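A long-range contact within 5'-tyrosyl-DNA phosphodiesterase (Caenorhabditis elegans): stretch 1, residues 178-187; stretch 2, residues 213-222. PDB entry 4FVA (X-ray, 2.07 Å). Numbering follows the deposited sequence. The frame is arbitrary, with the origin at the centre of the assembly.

Stretch 1, residues 178-187: DGVKDAWEAA
Stretch 2 (213-222) MRFDRLYWSG

The two stretches run antiparallel, V180 opposite S221 (CA-CA 4.8 Å) and D182 opposite Y219. Stretch 2 is extended from D216 to S221; stretch 1 passes from a short strand into a helix beginning at A183. G179, at phi/psi 99/-24, suits glycine because a CB would jam against the preceding carbonyl; one water lies within hydrogen-bonding reach of G179 O (2.9 Å from its oxygen) and W220 O (3.1 Å). V180 (-98/125, chi1 t) packs CG1 against Y219 CB at 3.8 Å. K181 (-123/152, chi1 m) forms the hydrogen-bonded pair with W220: K181 N to W220 O is 3.0 Å at 165°, and W220 N to K181 O is 2.9 Å at 156°. D182 (-85/122, chi1 t) shares its sheet face with Y219 (chi1 m) and caps the helix through weak bonds from W184 N (2.9 Å) and E185 N (3.4 Å) to D182 OD1. Its OD2 also accepts from R214 NH1 (2.9 Å) and R214 NH2 (3.0 Å), a salt bridge lying near the guanidinium plane. A183 (-56/-45) continues the pairing as the helix starts, A183 N to L218 O being 2.7 Å at 170°. W184 (-62/-44, chi1 t, chi2 74°) receives R214 CD over its six-membered ring, 4.1 Å from the centroid. A186 CB meets the W220 ring edge at CH2, 3.7 Å; W220 chi1 is 97°, between wells.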

# COMPACT_ATOMS: atom_id res chain seq x y z
N ASP A 178 9.90 -17.95 4.29
CA ASP A 178 9.67 -18.79 3.12
C ASP A 178 8.15 -18.95 3.01
O ASP A 178 7.47 -19.07 4.02
CB ASP A 178 10.38 -20.13 3.30
CG ASP A 178 11.90 -19.98 3.30
OD1 ASP A 178 12.40 -18.89 2.94
OD2 ASP A 178 12.60 -20.94 3.68
N GLY A 179 7.60 -18.91 1.80
CA GLY A 179 6.16 -18.93 1.65
C GLY A 179 5.59 -17.53 1.41
O GLY A 179 4.49 -17.39 0.86
N VAL A 180 6.33 -16.51 1.85
CA VAL A 180 5.97 -15.12 1.60
C VAL A 180 6.76 -14.61 0.40
O VAL A 180 8.00 -14.65 0.41
CB VAL A 180 6.28 -14.19 2.81
CG1 VAL A 180 5.97 -12.74 2.46
CG2 VAL A 180 5.50 -14.62 4.04
N LYS A 181 6.06 -14.10 -0.61
CA LYS A 181 6.70 -13.63 -1.83
C LYS A 181 6.37 -12.19 -2.13
O LYS A 181 5.30 -11.69 -1.78
CB LYS A 181 6.28 -14.47 -3.04
CG LYS A 181 6.79 -15.91 -3.03
CD LYS A 181 6.39 -16.63 -4.32
CE LYS A 181 7.08 -17.98 -4.43
NZ LYS A 181 6.86 -18.82 -3.23
N ASP A 182 7.30 -11.55 -2.82
CA ASP A 182 7.15 -10.17 -3.24
C ASP A 182 6.37 -10.17 -4.55
O ASP A 182 6.76 -10.80 -5.53
CB ASP A 182 8.54 -9.56 -3.42
CG ASP A 182 8.49 -8.13 -3.92
OD1 ASP A 182 7.61 -7.83 -4.75
OD2 ASP A 182 9.36 -7.33 -3.51
N ALA A 183 5.24 -9.47 -4.56
CA ALA A 183 4.33 -9.49 -5.71
C ALA A 183 5.01 -9.08 -7.02
O ALA A 183 4.81 -9.71 -8.06
CB ALA A 183 3.10 -8.62 -5.44
N TRP A 184 5.80 -8.02 -6.97
CA TRP A 184 6.49 -7.58 -8.18
C TRP A 184 7.46 -8.62 -8.72
O TRP A 184 7.53 -8.84 -9.94
CB TRP A 184 7.23 -6.28 -7.95
CG TRP A 184 8.08 -5.90 -9.13
CD1 TRP A 184 7.65 -5.41 -10.33
CD2 TRP A 184 9.51 -5.96 -9.21
NE1 TRP A 184 8.72 -5.17 -11.16
CE2 TRP A 184 9.88 -5.49 -10.50
CE3 TRP A 184 10.52 -6.36 -8.33
CZ2 TRP A 184 11.21 -5.42 -10.92
CZ3 TRP A 184 11.85 -6.29 -8.75
CH2 TRP A 184 12.18 -5.82 -10.03
N GLU A 185 8.22 -9.23 -7.82
CA GLU A 185 9.16 -10.28 -8.19
C GLU A 185 8.44 -11.49 -8.75
O GLU A 185 8.81 -12.00 -9.80
CB GLU A 185 10.00 -10.70 -6.99
CG GLU A 185 11.03 -9.68 -6.53
CD GLU A 185 11.74 -10.16 -5.29
OE1 GLU A 185 12.59 -9.42 -4.75
OE2 GLU A 185 11.44 -11.29 -4.85
N ALA A 186 7.40 -11.95 -8.05
CA ALA A 186 6.64 -13.12 -8.47
C ALA A 186 5.92 -12.91 -9.79
O ALA A 186 5.57 -13.87 -10.48
CB ALA A 186 5.65 -13.53 -7.38
N ALA A 187 5.67 -11.66 -10.14
CA ALA A 187 5.02 -11.36 -11.40
C ALA A 187 6.03 -11.34 -12.55
O ALA A 187 5.63 -11.26 -13.71
CB ALA A 187 4.28 -10.02 -11.33
N MET A 213 13.49 4.52 -7.01
CA MET A 213 13.42 3.53 -5.95
C MET A 213 12.15 2.69 -6.04
O MET A 213 11.13 3.12 -6.57
CB MET A 213 13.50 4.20 -4.57
CG MET A 213 14.73 5.08 -4.41
SD MET A 213 16.23 4.08 -4.42
CE MET A 213 16.09 3.20 -2.86
N ARG A 214 12.24 1.46 -5.54
CA ARG A 214 11.08 0.61 -5.42
C ARG A 214 10.63 0.62 -3.98
O ARG A 214 10.74 -0.38 -3.27
CB ARG A 214 11.40 -0.81 -5.89
CG ARG A 214 10.17 -1.70 -5.97
CD ARG A 214 10.43 -2.91 -6.87
NE ARG A 214 11.24 -3.94 -6.22
CZ ARG A 214 10.74 -4.92 -5.46
NH1 ARG A 214 9.43 -4.98 -5.23
NH2 ARG A 214 11.55 -5.82 -4.92
N PHE A 215 10.11 1.77 -3.57
CA PHE A 215 9.71 2.04 -2.19
C PHE A 215 8.43 1.30 -1.84
O PHE A 215 8.22 0.89 -0.71
CB PHE A 215 9.50 3.54 -1.99
CG PHE A 215 10.77 4.35 -1.82
CD1 PHE A 215 11.94 3.75 -1.37
CD2 PHE A 215 10.78 5.72 -2.10
CE1 PHE A 215 13.11 4.51 -1.20
CE2 PHE A 215 11.94 6.49 -1.94
CZ PHE A 215 13.10 5.88 -1.49
N ASP A 216 7.54 1.18 -2.82
CA ASP A 216 6.23 0.63 -2.58
C ASP A 216 6.18 -0.84 -2.98
O ASP A 216 6.50 -1.19 -4.11
CB ASP A 216 5.20 1.46 -3.35
CG ASP A 216 5.33 2.94 -3.04
OD1 ASP A 216 4.78 3.35 -2.01
OD2 ASP A 216 6.00 3.69 -3.81
N ARG A 217 5.80 -1.70 -2.04
CA ARG A 217 5.84 -3.14 -2.30
C ARG A 217 4.66 -3.85 -1.67
O ARG A 217 4.06 -3.36 -0.71
CB ARG A 217 7.14 -3.75 -1.77
CG ARG A 217 8.41 -3.07 -2.28
CD ARG A 217 9.67 -3.82 -1.85
NE ARG A 217 10.89 -3.06 -2.18
CZ ARG A 217 12.12 -3.55 -2.09
NH1 ARG A 217 12.32 -4.80 -1.69
NH2 ARG A 217 13.16 -2.79 -2.41
N LEU A 218 4.35 -5.02 -2.22
CA LEU A 218 3.31 -5.88 -1.68
C LEU A 218 3.85 -7.29 -1.56
O LEU A 218 4.37 -7.85 -2.53
CB LEU A 218 2.09 -5.87 -2.61
CG LEU A 218 1.09 -4.75 -2.30
CD1 LEU A 218 0.04 -4.63 -3.41
CD2 LEU A 218 0.45 -4.99 -0.93
N TYR A 219 3.74 -7.85 -0.36
CA TYR A 219 4.12 -9.23 -0.12
C TYR A 219 2.85 -10.01 0.15
O TYR A 219 1.87 -9.44 0.65
CB TYR A 219 5.05 -9.33 1.09
CG TYR A 219 6.36 -8.61 0.91
CD1 TYR A 219 6.50 -7.28 1.27
CD2 TYR A 219 7.46 -9.27 0.38
CE1 TYR A 219 7.70 -6.62 1.10
CE2 TYR A 219 8.67 -8.61 0.20
CZ TYR A 219 8.78 -7.29 0.57
OH TYR A 219 9.97 -6.63 0.40
N TRP A 220 2.86 -11.31 -0.18
CA TRP A 220 1.72 -12.13 0.21
C TRP A 220 2.07 -13.58 0.53
O TRP A 220 3.12 -14.10 0.12
CB TRP A 220 0.61 -12.07 -0.85
CG TRP A 220 0.60 -13.21 -1.83
CD1 TRP A 220 -0.29 -14.25 -1.87
CD2 TRP A 220 1.50 -13.41 -2.94
NE1 TRP A 220 0.01 -15.08 -2.93
CE2 TRP A 220 1.10 -14.59 -3.60
CE3 TRP A 220 2.60 -12.70 -3.43
CZ2 TRP A 220 1.77 -15.09 -4.73
CZ3 TRP A 220 3.26 -13.19 -4.55
CH2 TRP A 220 2.84 -14.37 -5.19
N SER A 221 1.18 -14.22 1.26
CA SER A 221 1.25 -15.65 1.47
C SER A 221 -0.15 -16.15 1.32
O SER A 221 -1.10 -15.41 1.58
CB SER A 221 1.76 -15.96 2.88
OG SER A 221 1.59 -17.32 3.18
N GLY A 222 -0.30 -17.41 0.89
CA GLY A 222 -1.62 -18.00 0.78
C GLY A 222 -1.83 -18.88 -0.42
O GLY A 222 -0.90 -19.11 -1.21
O HOH W 1 3.25 -16.59 -1.65
O HOH W 2 2.15 -18.69 -0.02
O HOH W 3 5.83 -5.46 -4.67